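Local coordinates for mitotic checkpoint control protein kinase BUB1 (Drosophila melanogaster, PDB 6JKK) that acts in the mitotic checkpoint at kinetochores and, through the protein kinase domain described here, probably binds ATP and phosphorylates proteins, at residues Glu50-Phe56 with Asp118-Val122; Trp93-Cys98 with Asp207-Asp213; His174-His180 with Thr244-Leu249; Ala196-Glu200 with Arg314-Lys318. One frame throughout, in Å; residues are numbered along the deposited sequence. Where two conformers were deposited one is given.

Contact 1 (Glu50-Phe56 with Asp118-Val122)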
# COMPACT_ATOMS: atom_id res chain seq x y z
N GLU A 50 -16.35 -11.61 -18.62
CA GLU A 50 -17.53 -10.80 -18.38
C GLU A 50 -17.91 -10.76 -16.90
O GLU A 50 -17.86 -11.78 -16.21
CB GLU A 50 -18.72 -11.31 -19.21
CG GLU A 50 -18.55 -11.15 -20.70
CD GLU A 50 -19.85 -11.38 -21.46
OE1 GLU A 50 -20.54 -10.39 -21.76
OE2 GLU A 50 -20.17 -12.55 -21.75
N VAL A 51 -18.27 -9.58 -16.43
CA VAL A 51 -18.94 -9.45 -15.14
C VAL A 51 -20.27 -8.78 -15.43
O VAL A 51 -20.31 -7.58 -15.72
CB VAL A 51 -18.13 -8.61 -14.13
CG1 VAL A 51 -18.84 -8.58 -12.79
CG2 VAL A 51 -16.73 -9.19 -13.96
N HIS A 52 -21.34 -9.57 -15.38
CA HIS A 52 -22.67 -9.08 -15.75
C HIS A 52 -22.70 -8.59 -17.20
O HIS A 52 -22.48 -9.36 -18.12
CB HIS A 52 -23.14 -7.99 -14.79
CG HIS A 52 -23.42 -8.49 -13.40
ND1 HIS A 52 -24.22 -9.59 -13.16
CD2 HIS A 52 -23.03 -8.03 -12.19
CE1 HIS A 52 -24.30 -9.79 -11.86
NE2 HIS A 52 -23.59 -8.86 -11.25
N ASN A 53 -22.97 -7.30 -17.39
CA ASN A 53 -23.03 -6.73 -18.74
C ASN A 53 -21.68 -6.20 -19.24
O ASN A 53 -21.55 -5.84 -20.41
CB ASN A 53 -24.08 -5.62 -18.81
CG ASN A 53 -25.51 -6.15 -18.89
OD1 ASN A 53 -25.78 -7.10 -19.62
ND2 ASN A 53 -26.41 -5.55 -18.13
N GLU A 54 -20.69 -6.18 -18.35
CA GLU A 54 -19.40 -5.58 -18.67
C GLU A 54 -18.42 -6.61 -19.22
O GLU A 54 -18.20 -7.66 -18.61
CB GLU A 54 -18.84 -4.89 -17.43
CG GLU A 54 -19.86 -4.03 -16.70
CD GLU A 54 -20.42 -2.92 -17.58
OE1 GLU A 54 -21.64 -2.65 -17.49
OE2 GLU A 54 -19.65 -2.31 -18.34
N LYS A 55 -17.83 -6.31 -20.38
CA LYS A 55 -16.85 -7.20 -21.00
C LYS A 55 -15.43 -6.63 -20.91
O LYS A 55 -15.22 -5.42 -21.06
CB LYS A 55 -17.21 -7.48 -22.46
CG LYS A 55 -16.13 -8.27 -23.22
CD LYS A 55 -16.52 -8.55 -24.65
CE LYS A 55 -17.64 -9.56 -24.73
NZ LYS A 55 -17.92 -9.97 -26.13
N PHE A 56 -14.47 -7.50 -20.65
CA PHE A 56 -13.09 -7.09 -20.47
C PHE A 56 -12.18 -7.90 -21.38
O PHE A 56 -12.40 -9.09 -21.58
CB PHE A 56 -12.65 -7.30 -19.02
CG PHE A 56 -13.45 -6.51 -18.02
CD1 PHE A 56 -14.69 -6.97 -17.59
CD2 PHE A 56 -12.95 -5.32 -17.52
CE1 PHE A 56 -15.42 -6.24 -16.66
CE2 PHE A 56 -13.68 -4.59 -16.59
CZ PHE A 56 -14.91 -5.05 -16.16
N ASP A 118 -13.63 -2.22 -8.96
CA ASP A 118 -14.69 -1.80 -9.87
C ASP A 118 -15.70 -2.92 -10.08
O ASP A 118 -16.91 -2.66 -10.18
CB ASP A 118 -14.10 -1.41 -11.23
CG ASP A 118 -13.25 -0.15 -11.17
OD1 ASP A 118 -13.34 0.60 -10.17
OD2 ASP A 118 -12.51 0.09 -12.14
N TYR A 119 -15.20 -4.15 -10.16
CA TYR A 119 -16.04 -5.32 -10.39
C TYR A 119 -15.47 -6.53 -9.68
O TYR A 119 -14.25 -6.65 -9.51
CB TYR A 119 -16.18 -5.60 -11.90
CG TYR A 119 -16.93 -4.51 -12.63
CD1 TYR A 119 -16.25 -3.51 -13.31
CD2 TYR A 119 -18.32 -4.46 -12.60
CE1 TYR A 119 -16.93 -2.50 -13.96
CE2 TYR A 119 -19.01 -3.46 -13.25
CZ TYR A 119 -18.31 -2.49 -13.93
OH TYR A 119 -19.01 -1.49 -14.57
N ALA A 120 -16.36 -7.42 -9.26
CA ALA A 120 -15.95 -8.63 -8.56
C ALA A 120 -16.65 -9.85 -9.14
O ALA A 120 -17.88 -9.90 -9.20
CB ALA A 120 -16.25 -8.52 -7.06
N LEU A 121 -15.86 -10.83 -9.56
CA LEU A 121 -16.42 -12.11 -9.98
C LEU A 121 -16.06 -13.10 -8.89
O LEU A 121 -14.88 -13.36 -8.64
CB LEU A 121 -15.83 -12.52 -11.32
CG LEU A 121 -16.43 -13.72 -12.04
CD1 LEU A 121 -17.88 -13.45 -12.42
CD2 LEU A 121 -15.60 -14.07 -13.27
N VAL A 122 -17.08 -13.63 -8.22
CA VAL A 122 -16.87 -14.46 -7.03
C VAL A 122 -17.44 -15.87 -7.19
O VAL A 122 -18.66 -16.06 -7.17
CB VAL A 122 -17.48 -13.77 -5.79
CG1 VAL A 122 -17.27 -14.61 -4.56
CG2 VAL A 122 -16.87 -12.39 -5.60

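Contact 2 (Trp93-Cys98 with Asp207-Asp213). With GOL (glycerol), chain B.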
# COMPACT_ATOMS: atom_id res chain seq x y z
N TRP A 93 -12.38 -11.48 2.11
CA TRP A 93 -11.88 -10.47 3.04
C TRP A 93 -11.36 -9.23 2.34
O TRP A 93 -11.63 -8.10 2.76
CB TRP A 93 -10.79 -11.08 3.92
CG TRP A 93 -10.24 -10.13 4.95
CD1 TRP A 93 -9.01 -9.50 4.92
CD2 TRP A 93 -10.88 -9.70 6.15
NE1 TRP A 93 -8.87 -8.71 6.04
CE2 TRP A 93 -10.00 -8.81 6.81
CE3 TRP A 93 -12.12 -9.97 6.74
CZ2 TRP A 93 -10.32 -8.21 8.03
CZ3 TRP A 93 -12.44 -9.37 7.94
CH2 TRP A 93 -11.55 -8.50 8.57
N GLU A 94 -10.61 -9.43 1.26
CA GLU A 94 -10.09 -8.30 0.50
C GLU A 94 -11.22 -7.40 -0.01
O GLU A 94 -11.12 -6.17 0.06
CB GLU A 94 -9.22 -8.80 -0.65
CG GLU A 94 -8.75 -7.70 -1.58
CD GLU A 94 -7.73 -8.21 -2.57
OE1 GLU A 94 -7.44 -9.43 -2.54
OE2 GLU A 94 -7.22 -7.39 -3.35
N PHE A 95 -12.30 -8.00 -0.50
CA PHE A 95 -13.46 -7.27 -1.00
C PHE A 95 -14.08 -6.49 0.16
O PHE A 95 -14.38 -5.30 0.02
CB PHE A 95 -14.47 -8.24 -1.64
CG PHE A 95 -15.53 -7.57 -2.50
CD1 PHE A 95 -15.35 -6.28 -2.98
CD2 PHE A 95 -16.71 -8.25 -2.81
CE1 PHE A 95 -16.34 -5.67 -3.77
CE2 PHE A 95 -17.69 -7.66 -3.60
CZ PHE A 95 -17.51 -6.37 -4.08
N TYR A 96 -14.22 -7.14 1.32
CA TYR A 96 -14.76 -6.46 2.50
C TYR A 96 -13.97 -5.21 2.88
O TYR A 96 -14.55 -4.14 3.05
CB TYR A 96 -14.82 -7.42 3.71
CG TYR A 96 -15.01 -6.67 5.03
CD1 TYR A 96 -16.27 -6.21 5.41
CD2 TYR A 96 -13.94 -6.42 5.88
CE1 TYR A 96 -16.45 -5.51 6.60
CE2 TYR A 96 -14.10 -5.72 7.08
CZ TYR A 96 -15.36 -5.28 7.43
OH TYR A 96 -15.54 -4.59 8.61
N ILE A 97 -12.65 -5.34 3.02
CA ILE A 97 -11.81 -4.21 3.39
C ILE A 97 -11.97 -3.05 2.41
O ILE A 97 -12.15 -1.89 2.82
CB ILE A 97 -10.31 -4.59 3.48
CG1 ILE A 97 -10.05 -5.57 4.64
CG2 ILE A 97 -9.44 -3.33 3.60
CD1 ILE A 97 -10.40 -5.02 6.03
N CYS A 98 -11.92 -3.35 1.12
CA CYS A 98 -12.00 -2.32 0.09
C CYS A 98 -13.34 -1.61 0.11
O CYS A 98 -13.40 -0.39 -0.03
CB CYS A 98 -11.75 -2.92 -1.29
SG CYS A 98 -10.04 -3.32 -1.57
N ASP A 207 -3.87 -3.58 -2.77
CA ASP A 207 -3.67 -4.92 -2.22
C ASP A 207 -3.98 -5.02 -0.73
O ASP A 207 -3.09 -5.18 0.09
CB ASP A 207 -2.25 -5.44 -2.53
CG ASP A 207 -2.15 -6.09 -3.91
OD1 ASP A 207 -1.04 -6.08 -4.49
OD2 ASP A 207 -3.17 -6.62 -4.40
N PHE A 208 -5.27 -4.95 -0.42
CA PHE A 208 -5.75 -5.01 0.95
C PHE A 208 -6.11 -6.43 1.37
O PHE A 208 -6.97 -6.64 2.23
CB PHE A 208 -6.96 -4.08 1.11
CG PHE A 208 -6.64 -2.64 0.81
CD1 PHE A 208 -6.00 -1.85 1.76
CD2 PHE A 208 -6.95 -2.09 -0.43
CE1 PHE A 208 -5.68 -0.53 1.48
CE2 PHE A 208 -6.64 -0.77 -0.71
CZ PHE A 208 -6.01 0.01 0.24
N GLY A 209 -5.42 -7.40 0.78
CA GLY A 209 -5.73 -8.81 0.96
C GLY A 209 -5.58 -9.35 2.37
O GLY A 209 -6.23 -10.33 2.74
N VAL A 210 -4.70 -8.73 3.17
CA VAL A 210 -4.52 -9.16 4.55
C VAL A 210 -4.68 -8.00 5.53
O VAL A 210 -4.12 -8.01 6.62
CB VAL A 210 -3.14 -9.84 4.77
CG1 VAL A 210 -3.05 -11.12 3.98
CG2 VAL A 210 -1.98 -8.90 4.40
N SER A 211 -5.47 -6.99 5.14
CA SER A 211 -5.63 -5.81 5.97
C SER A 211 -6.41 -6.13 7.24
O SER A 211 -7.07 -7.17 7.33
CB SER A 211 -6.29 -4.67 5.18
OG SER A 211 -5.44 -4.23 4.14
N ILE A 212 -6.33 -5.24 8.22
CA ILE A 212 -6.99 -5.44 9.51
C ILE A 212 -7.99 -4.32 9.78
O ILE A 212 -7.65 -3.15 9.67
CB ILE A 212 -5.95 -5.45 10.65
CG1 ILE A 212 -4.92 -6.56 10.43
CG2 ILE A 212 -6.62 -5.58 12.02
CD1 ILE A 212 -3.72 -6.46 11.36
N ASP A 213 -9.23 -4.69 10.12
CA ASP A 213 -10.23 -3.69 10.47
C ASP A 213 -10.37 -3.59 11.99
O ASP A 213 -10.95 -4.47 12.62
CB ASP A 213 -11.59 -4.00 9.83
CG ASP A 213 -12.63 -2.93 10.10
OD1 ASP A 213 -12.30 -1.90 10.72
OD2 ASP A 213 -13.80 -3.13 9.69
C1 GOL B . -7.61 -4.15 -3.88
O1 GOL B . -6.93 -4.87 -2.88
C2 GOL B . -6.84 -4.13 -5.20
O2 GOL B . -5.64 -3.40 -5.03
C3 GOL B . -6.43 -5.54 -5.65
O3 GOL B . -7.58 -6.29 -5.95

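Contact 3 (His174-His180 with Thr244-Leu249)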
# COMPACT_ATOMS: atom_id res chain seq x y z
N HIS A 174 -5.39 5.07 8.63
CA HIS A 174 -5.45 4.73 10.05
C HIS A 174 -6.61 5.47 10.73
O HIS A 174 -7.23 4.95 11.65
CB HIS A 174 -4.10 5.02 10.72
CG HIS A 174 -3.01 4.09 10.28
ND1 HIS A 174 -1.71 4.19 10.74
CD2 HIS A 174 -3.03 3.03 9.44
CE1 HIS A 174 -0.98 3.23 10.19
NE2 HIS A 174 -1.76 2.52 9.40
N ALA A 175 -6.93 6.67 10.25
CA ALA A 175 -8.06 7.42 10.80
C ALA A 175 -9.39 6.71 10.58
O ALA A 175 -10.37 6.96 11.29
CB ALA A 175 -8.10 8.82 10.20
N MET A 176 -9.41 5.84 9.58
CA MET A 176 -10.58 5.02 9.27
C MET A 176 -10.54 3.68 10.01
O MET A 176 -11.43 2.85 9.85
CB MET A 176 -10.68 4.79 7.76
CG MET A 176 -11.07 6.04 6.96
SD MET A 176 -11.31 5.74 5.19
CE MET A 176 -9.61 5.74 4.59
N GLY A 177 -9.49 3.47 10.81
CA GLY A 177 -9.40 2.26 11.62
C GLY A 177 -8.96 1.03 10.84
O GLY A 177 -9.27 -0.11 11.21
N ILE A 178 -8.22 1.25 9.76
CA ILE A 178 -7.73 0.15 8.93
C ILE A 178 -6.20 0.09 8.95
O ILE A 178 -5.53 1.11 8.77
CB ILE A 178 -8.23 0.28 7.47
CG1 ILE A 178 -9.77 0.34 7.44
CG2 ILE A 178 -7.70 -0.88 6.60
CD1 ILE A 178 -10.43 -1.03 7.50
N ILE A 179 -5.66 -1.11 9.18
CA ILE A 179 -4.22 -1.35 9.06
C ILE A 179 -4.01 -2.12 7.76
O ILE A 179 -4.59 -3.18 7.57
CB ILE A 179 -3.67 -2.14 10.26
CG1 ILE A 179 -3.94 -1.38 11.56
CG2 ILE A 179 -2.17 -2.39 10.11
CD1 ILE A 179 -3.80 -2.21 12.83
N HIS A 180 -3.20 -1.57 6.85
CA HIS A 180 -2.98 -2.23 5.56
C HIS A 180 -2.30 -3.58 5.78
O HIS A 180 -2.68 -4.59 5.16
CB HIS A 180 -2.14 -1.34 4.63
CG HIS A 180 -1.87 -1.97 3.30
ND1 HIS A 180 -0.89 -2.92 3.12
CD2 HIS A 180 -2.46 -1.80 2.10
CE1 HIS A 180 -0.89 -3.31 1.86
NE2 HIS A 180 -1.83 -2.64 1.21
N THR A 244 -0.24 -2.60 16.83
CA THR A 244 -1.37 -2.41 15.94
C THR A 244 -0.86 -1.63 14.73
O THR A 244 -0.27 -2.21 13.82
CB THR A 244 -2.53 -1.64 16.61
OG1 THR A 244 -2.03 -0.42 17.19
CG2 THR A 244 -3.19 -2.49 17.69
N TYR A 245 -1.06 -0.32 14.74
CA TYR A 245 -0.69 0.53 13.60
C TYR A 245 0.82 0.60 13.34
O TYR A 245 1.24 0.96 12.24
CB TYR A 245 -1.29 1.94 13.77
CG TYR A 245 -2.80 1.93 13.91
CD1 TYR A 245 -3.62 1.92 12.79
CD2 TYR A 245 -3.40 1.93 15.16
CE1 TYR A 245 -5.00 1.91 12.91
CE2 TYR A 245 -4.77 1.92 15.29
CZ TYR A 245 -5.57 1.91 14.17
OH TYR A 245 -6.94 1.91 14.31
N GLN A 246 1.63 0.25 14.34
CA GLN A 246 3.09 0.27 14.18
C GLN A 246 3.55 -0.57 12.99
O GLN A 246 4.59 -0.27 12.38
CB GLN A 246 3.79 -0.23 15.45
CG GLN A 246 3.46 0.53 16.73
CD GLN A 246 2.29 -0.06 17.49
OE1 GLN A 246 1.27 -0.41 16.89
NE2 GLN A 246 2.43 -0.18 18.80
N LEU A 247 2.79 -1.61 12.67
CA LEU A 247 3.14 -2.51 11.57
C LEU A 247 3.20 -1.77 10.23
O LEU A 247 4.09 -2.01 9.41
CB LEU A 247 2.14 -3.68 11.49
CG LEU A 247 2.45 -4.77 10.45
CD1 LEU A 247 3.79 -5.42 10.75
CD2 LEU A 247 1.35 -5.82 10.39
N ASP A 248 2.23 -0.88 10.02
CA ASP A 248 2.20 -0.06 8.81
C ASP A 248 3.30 0.98 8.81
O ASP A 248 3.91 1.25 7.78
CB ASP A 248 0.84 0.63 8.69
CG ASP A 248 -0.19 -0.23 8.02
OD1 ASP A 248 0.14 -1.38 7.66
OD2 ASP A 248 -1.34 0.24 7.86
N LEU A 249 3.56 1.56 9.98
CA LEU A 249 4.55 2.63 10.10
C LEU A 249 5.95 2.05 9.87
O LEU A 249 6.83 2.71 9.31
CB LEU A 249 4.44 3.32 11.47
CG LEU A 249 3.05 3.91 11.76
CD1 LEU A 249 3.02 4.70 13.04
CD2 LEU A 249 2.56 4.77 10.60

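Contact 4 (Ala196-Glu200 with Arg314-Lys318)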
# COMPACT_ATOMS: atom_id res chain seq x y z
N ALA A 196 4.39 19.87 -8.46
CA ALA A 196 5.27 20.54 -7.50
C ALA A 196 4.64 20.78 -6.12
O ALA A 196 5.36 20.97 -5.14
CB ALA A 196 5.76 21.85 -8.09
N ASP A 197 3.31 20.77 -6.06
CA ASP A 197 2.59 20.92 -4.80
C ASP A 197 2.58 19.60 -4.04
O ASP A 197 2.05 18.61 -4.53
CB ASP A 197 1.16 21.40 -5.08
CG ASP A 197 0.27 21.35 -3.85
OD1 ASP A 197 -0.94 21.08 -4.01
OD2 ASP A 197 0.79 21.59 -2.74
N PRO A 198 3.17 19.56 -2.84
CA PRO A 198 3.28 18.29 -2.11
C PRO A 198 1.94 17.61 -1.77
O PRO A 198 1.96 16.45 -1.36
CB PRO A 198 4.02 18.68 -0.83
CG PRO A 198 4.80 19.90 -1.20
CD PRO A 198 3.94 20.64 -2.20
N ASN A 199 0.82 18.31 -1.95
CA ASN A 199 -0.48 17.86 -1.43
C ASN A 199 -1.40 17.08 -2.37
O ASN A 199 -2.22 16.29 -1.91
CB ASN A 199 -1.25 19.03 -0.79
CG ASN A 199 -0.52 19.63 0.39
OD1 ASN A 199 0.26 18.96 1.06
ND2 ASN A 199 -0.77 20.91 0.65
N GLU A 200 -1.30 17.31 -3.68
CA GLU A 200 -2.07 16.50 -4.61
C GLU A 200 -1.44 15.12 -4.68
O GLU A 200 -0.22 14.98 -4.80
CB GLU A 200 -2.18 17.14 -6.01
CG GLU A 200 -2.67 16.21 -7.12
CD GLU A 200 -4.13 15.81 -6.99
OE1 GLU A 200 -5.01 16.61 -7.38
OE2 GLU A 200 -4.39 14.70 -6.48
N ARG A 314 5.05 15.13 8.01
CA ARG A 314 4.80 15.75 6.71
C ARG A 314 5.28 17.20 6.75
O ARG A 314 5.89 17.67 5.80
CB ARG A 314 3.32 15.67 6.33
CG ARG A 314 2.83 14.28 5.98
CD ARG A 314 1.41 14.31 5.41
NE ARG A 314 1.36 14.91 4.07
CZ ARG A 314 0.76 16.06 3.78
NH1 ARG A 314 0.13 16.75 4.72
NH2 ARG A 314 0.78 16.52 2.53
N THR A 315 5.03 17.88 7.87
CA THR A 315 5.51 19.26 8.04
C THR A 315 7.03 19.34 7.92
O THR A 315 7.56 20.26 7.29
CB THR A 315 5.03 19.84 9.37
OG1 THR A 315 3.60 19.94 9.35
CG2 THR A 315 5.62 21.24 9.60
N GLN A 316 7.73 18.38 8.51
CA GLN A 316 9.18 18.38 8.45
C GLN A 316 9.66 18.27 7.01
O GLN A 316 10.57 19.00 6.60
CB GLN A 316 9.76 17.24 9.31
CG GLN A 316 9.55 17.43 10.81
CD GLN A 316 10.43 16.52 11.64
OE1 GLN A 316 11.64 16.45 11.43
NE2 GLN A 316 9.82 15.80 12.59
N LEU A 317 9.04 17.38 6.25
CA LEU A 317 9.37 17.19 4.84
C LEU A 317 9.06 18.43 4.00
O LEU A 317 9.86 18.81 3.14
CB LEU A 317 8.65 15.96 4.29
CG LEU A 317 9.12 14.62 4.83
CD1 LEU A 317 8.06 13.54 4.61
CD2 LEU A 317 10.44 14.21 4.18
N LYS A 318 7.91 19.04 4.24
CA LYS A 318 7.52 20.24 3.50
C LYS A 318 8.50 21.38 3.75
O LYS A 318 8.79 22.18 2.85
CB LYS A 318 6.13 20.70 3.92
CG LYS A 318 5.08 19.63 3.81
CD LYS A 318 4.35 19.67 2.51
CE LYS A 318 2.86 19.58 2.77
NZ LYS A 318 2.54 20.44 3.94
O HOH W 1 1.53 14.90 0.59
O HOH W 2 0.19 22.31 3.14
O HOH W 3 -1.45 18.90 3.66

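Contact 1 (Glu50-Phe56 with Asp118-Val122)
A beta hairpin at the rim of the small kinase lobe, closed by a type II' turn from Val-51 to Glu-54, sets Val-51, Glu-54 and Phe-56 against Tyr-119 and Leu-121 of strand 119-122. The turn is shut by a reciprocal pair of backbone hydrogen bonds between Val-51 and Glu-54, N to O both ways. In the sheet, strand 54-64 is four places from 119-122, so contact between them shows that the sheet curls strongly. The rings of Phe-56 and Tyr-119 form an offset edge-to-face pair: the edge of Phe-56 is turned toward the face of Tyr-119, with centroids 5.6 Å apart and planes at 69°. The closest approach is Phe-56 CZ to Tyr-119 CD1, 3.5 Å. Glu-54 crosses the phenol at about a right angle. Its chain folds back at chi2 (-60°), bringing CG to 3.4 Å from Tyr-119 OH, while the carboxylate plane is nearly parallel to the ring plane, 13° apart. Its OE2 is hydrogen-bonded to His-75 NE2. Val-51 presents both methyls: CG1 lies 3.9 Å from Ala-120 O and 4.1 Å from Tyr-119 CB, and CG2 is 4.3 Å from Leu-121 CB. Ile-130 of strand 127-132 packs on Val-51, Phe-56 and Tyr-119 alike. No hydrogen bond spans the two segments, although the CA atoms of Val-51 and Leu-121 come within 6.3 Å. The junction therefore rests on dispersion and aromatic packing, with the glutamate contributing its methylene carbons while its charged end is engaged by the histidine.

Contact 2 (Trp93-Cys98 with Asp207-Asp213)
Trp-93 and Tyr-96 reach across to Ser-211 and Asp-213; Tyr-96 CD2 and Ile-97 CG1 both lie over one face of the indole, offset toward its rim. The indole points its N-H edge-on: Trp-93 NE1 donates to Ser-211 O at 2.7 Å, N-H...O 153°, and the oxygen lies only 4° out of the ring plane. CG is anti to the backbone N in Tyr-96 (chi1 165°), which swings the phenol across Asp-213 at about a right angle; OH gives a short bond of 2.5 Å to Asp-213 OD2, approached almost head-on. That oxygen also forms a salt bridge with Arg-104. Ile-97 pushes CG2 to 3.6 Å from Phe-208 CB. Residues 207-209 are the DFG motif and helix 92-104 is the C helix of the kinase fold. One of two deposited conformers of Cys-98 brings SG obliquely to 3.5 Å from Phe-208 CD2, and Phe-208 in turn meets the ring of His-180; cysteine, phenylalanine and histidine occupy successive places of the regulatory spine, a DFG-in, C-helix-in arrangement. Glu-94 packs CB 3.8 Å from Gly-209 CA, and its extended chain carries OE2 to a salt bridge with Lys-85, which also pairs with Asp-207. A glycerol, probably from the crystallisation liquor, sits beside them: its O1 accepts from Phe-208 N at 3.0 Å and donates to Glu-94 OE2 at 2.6 Å.

Contact 3 (His174-His180 with Thr244-Leu249)
Asp-248 OD2 draws together the two segments by accepting two hydrogen bonds from residues 174-180. His-174 NE2 comes in on its anti lone pair at 2.8 Å, with N-H...O 167° and the oxygen practically in the imidazole plane; the ring and carboxylate are 16° from coplanar. His-180 N takes the syn lone pair, also at 2.8 Å but more bent (149°). The other oxygen, OD1, bonds to Ala-181 N, so three N-H donors on its two oxygens fix the group's rotation. Beyond this contact, the His-180 ring has NE2 on Ile-206 O and ND1 on Asp-182 N. Thr-244 N is satisfied by Gln-246 OE1 at 2.7 Å. Packing flanks the bonds: Tyr-245 CD1 stands over one face of the His-174 ring, 3.4 Å from CG, and Ile-179 meets Tyr-245 at about a right angle. Ile-179 CG1 is 3.5 Å from Tyr-245 CD1, and Ile-179 CD1 lies over a face of the phenol, toward its rim. Helix 156-175 ends in a Schellman motif at Gly-177 just before strand 178-179. Holding the start of the catalytic loop, here His-Ala-Asp rather than His-Arg-Asp, by an aspartate of the F helix is a hallmark of the protein kinase fold.

Contact 4 (Ala196-Glu200 with Arg314-Lys318)
The guanidinium of Arg-314 is approached at its edge by Asn-199 OD1 and by two waters, all near its plane. Arg-314 NH2 donates to Asn-199 OD1 at 2.9 Å with an N-H...O angle of 146°, and the oxygen lies 9° out of the guanidinium plane; the asparagine amide is turned 50° against it. This joins a type I turn, Asp-197 to Glu-200, in the loop between strands 188-190 and 203-205 of the large kinase lobe, to helix 310-322. One water links Pro-198 O to Arg-314 NH2, and another accepts from NH1 while giving a weak bond to Asn-199 OD1. Arg-314 bends at chi3, which turns its flat end toward the turn; its NE is held by Cys-164 O and NH1 by Gln-311 OE1, so the group is anchored to helix 156-175 and to its own helix before it meets the loop. Lys-318, one helical turn on, bends at three torsions and crosses the proline ring obliquely with its carbon chain. The packing there is tight: Lys-318 CD lies 3.5 Å from Pro-198 CB. Lys-318 CE is also 3.2 Å from Asn-199 OD1, so the asparagine oxygen touches both basic side chains. The ammonium group reaches Asn-199 through a third water, which accepts from Lys-318 NZ at 3.1 Å and from Asn-199 ND2 at 3.0 Å.

In the fold
Contact 1 lies in the small lobe and contacts 3 and 4 in the large one, with contact 2 at the junction between lobes. Along the chain contact 1 interleaves with contact 2 and closes before contacts 3 and 4 open; contacts 2, 3 and 4 also interleave. Contact 1 meets contact 2, 20 Å away between centres, where Ala-120 CB packs on Phe-95 CE2 (3.8 Å). Contacts 2 and 3, centres 12 Å apart, share the small sheet of strands 178-179 and 212-213; Ile-212 N lies 2.8 Å from Ile-179 O, which couples the DFG segment to the catalytic-loop segment. Contact 4, 21 Å from contact 3 between centres, stands apart from the predicted ATP-binding lysine.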